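Large component of pyocin AP41 (Pseudomonas aeruginosa, PDB 4UHQ) is a bacteriocin of the colicin/pyocin nuclease family whose DNase domain, the part present here, probably kills competing bacteria by cutting their DNA. Local coordinates at residues T118-R121 and H122-H126. Residues are numbered along the deposited sequence; the frame is centred on the assembly and turned at random.
Sequences TPKR and HSEIH. With NI (nickel (II) ion), chain E.
One face of the Arg121 guanidinium lies against Ile125, whose CG1 sits 3.4 Å above the plane and toward its rim, while the carboxylate of Glu124 stands at the edge. The His126 ring has two neighbours at its edge, both in its plane: CD2 of His122 and a water bound to the nickel. The guanidinium and carboxylate planes are turned 69° apart, and NH1 of Arg121 alone of the guanidinium nitrogens bonds to Glu124, reaching OE1 at 2.9 Å. OE1 lies in the guanidinium plane, while NH1 comes to it on the anti side, somewhat out of the carboxylate plane. The other oxygen, OE2, forms a salt bridge with NZ of Lys120 at 2.8 Å, met on the syn side but well out of the carboxylate plane, which gives Glu124 a separate cation for each oxygen. Lys120 gets there through an otherwise extended chain that bends only at its last torsion (chi4 -67°).

At the start of the helix Thr118 is the N-cap: its OG1 accepts from N of Arg121 at 3.1 Å. One and two turns further on, His122 and His126, spaced i to i+4, each bind nickel through NE2 at 2.1 Å.

Gly24 O and Glu128 engage the remaining guanidinium nitrogens, fixing the rotation of the group, and OG1 of Thr118 is also hydrogen-bonded to Glu86. Glu95 bonds ND1 of His122, orienting that ring and perhaps making it a stronger ligand, and His97 on strand 95-98 is the third protein ligand, completing a ββα-metal (HNH) motif in which helix 119-132 follows strand 114-117 after the single N-cap residue Thr118. His122 and Ile125 pack on Val117 of that strand, and Pro119 touches Glu95 on strand 95-98.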
loop_
_atom_site.group_PDB
_atom_site.type_symbol
_atom_site.label_atom_id
_atom_site.label_comp_id
_atom_site.label_asym_id
_atom_site.label_seq_id
_atom_site.Cartn_x
_atom_site.Cartn_y
_atom_site.Cartn_z
ATOM N N THR A 118 7.434 -3.610 0.269
ATOM C CA THR A 118 8.227 -3.704 -0.967
ATOM C C THR A 118 7.891 -5.015 -1.684
ATOM O O THR A 118 7.349 -5.940 -1.070
ATOM C CB THR A 118 9.734 -3.681 -0.717
ATOM O OG1 THR A 118 10.068 -4.783 0.137
ATOM C CG2 THR A 118 10.102 -2.416 -0.041
ATOM N N PRO A 119 8.217 -5.130 -2.960
ATOM C CA PRO A 119 7.952 -6.411 -3.627
ATOM C C PRO A 119 8.638 -7.579 -2.937
ATOM O O PRO A 119 8.026 -8.693 -2.803
ATOM C CB PRO A 119 8.509 -6.206 -5.027
ATOM C CG PRO A 119 8.353 -4.709 -5.256
ATOM C CD PRO A 119 8.641 -4.085 -3.922
ATOM N N LYS A 120 9.898 -7.408 -2.527
ATOM C CA LYS A 120 10.612 -8.473 -1.831
ATOM C C LYS A 120 9.908 -8.847 -0.540
ATOM O O LYS A 120 9.687 -10.063 -0.291
ATOM C CB LYS A 120 12.054 -8.027 -1.536
ATOM C CG LYS A 120 12.854 -8.935 -0.581
ATOM C CD LYS A 120 14.279 -8.325 -0.346
ATOM C CE LYS A 120 15.055 -9.110 0.710
ATOM N NZ LYS A 120 14.493 -9.022 2.093
ATOM N N ARG A 121 9.544 -7.864 0.286
ATOM C CA ARG A 121 8.916 -8.219 1.565
ATOM C C ARG A 121 7.526 -8.797 1.347
ATOM O O ARG A 121 7.143 -9.740 2.064
ATOM C CB ARG A 121 8.849 -7.009 2.531
ATOM C CG ARG A 121 8.371 -7.356 3.933
ATOM C CD ARG A 121 9.261 -8.431 4.641
ATOM N NE ARG A 121 8.522 -8.944 5.782
ATOM C CZ ARG A 121 8.642 -10.195 6.253
ATOM N NH1 ARG A 121 9.539 -11.009 5.696
ATOM N NH2 ARG A 121 7.861 -10.606 7.238
ATOM N N HIS A 122 6.788 -8.329 0.348
ATOM C CA HIS A 122 5.465 -8.931 0.108
ATOM C C HIS A 122 5.589 -10.428 -0.195
ATOM O O HIS A 122 4.809 -11.257 0.305
ATOM C CB HIS A 122 4.823 -8.205 -1.082
ATOM C CG HIS A 122 3.354 -8.455 -1.244
ATOM N ND1 HIS A 122 2.648 -7.953 -2.317
ATOM C CD2 HIS A 122 2.447 -9.090 -0.468
ATOM C CE1 HIS A 122 1.378 -8.315 -2.229
ATOM N NE2 HIS A 122 1.231 -9.044 -1.134
ATOM N N SER A 123 6.536 -10.799 -1.033
ATOM C CA SER A 123 6.759 -12.200 -1.328
ATOM C C SER A 123 7.141 -13.000 -0.082
ATOM O O SER A 123 6.595 -14.132 0.134
ATOM C CB SER A 123 7.826 -12.315 -2.406
ATOM O OG SER A 123 8.111 -13.664 -2.721
ATOM N N GLU A 124 8.032 -12.435 0.751
ATOM C CA GLU A 124 8.427 -13.108 1.967
ATOM C C GLU A 124 7.211 -13.309 2.867
ATOM O O GLU A 124 7.075 -14.364 3.497
ATOM C CB GLU A 124 9.507 -12.328 2.709
ATOM C CG GLU A 124 10.801 -12.283 1.911
ATOM C CD GLU A 124 11.833 -11.377 2.552
ATOM O OE1 GLU A 124 11.505 -10.684 3.535
ATOM O OE2 GLU A 124 12.997 -11.386 2.088
ATOM N N ILE A 125 6.359 -12.300 2.958
ATOM C CA ILE A 125 5.193 -12.432 3.855
ATOM C C ILE A 125 4.311 -13.587 3.405
ATOM O O ILE A 125 3.880 -14.401 4.222
ATOM C CB ILE A 125 4.396 -11.121 3.889
ATOM C CG1 ILE A 125 5.177 -10.092 4.684
ATOM C CG2 ILE A 125 2.972 -11.332 4.446
ATOM C CD1 ILE A 125 4.568 -8.654 4.549
ATOM N N HIS A 126 4.099 -13.724 2.098
ATOM C CA HIS A 126 3.274 -14.814 1.631
ATOM C C HIS A 126 3.934 -16.175 1.819
ATOM O O HIS A 126 3.236 -17.132 2.149
ATOM C CB HIS A 126 2.856 -14.579 0.195
ATOM C CG HIS A 126 1.746 -13.591 0.101
ATOM N ND1 HIS A 126 0.447 -13.945 0.368
ATOM C CD2 HIS A 126 1.743 -12.256 -0.143
ATOM C CE1 HIS A 126 -0.316 -12.867 0.304
ATOM N NE2 HIS A 126 0.443 -11.832 -0.021
HETATM NI NI NI E . -0.467 -9.948 -0.341
HETATM O O HOH W 1 -2.213 -10.718 0.665
#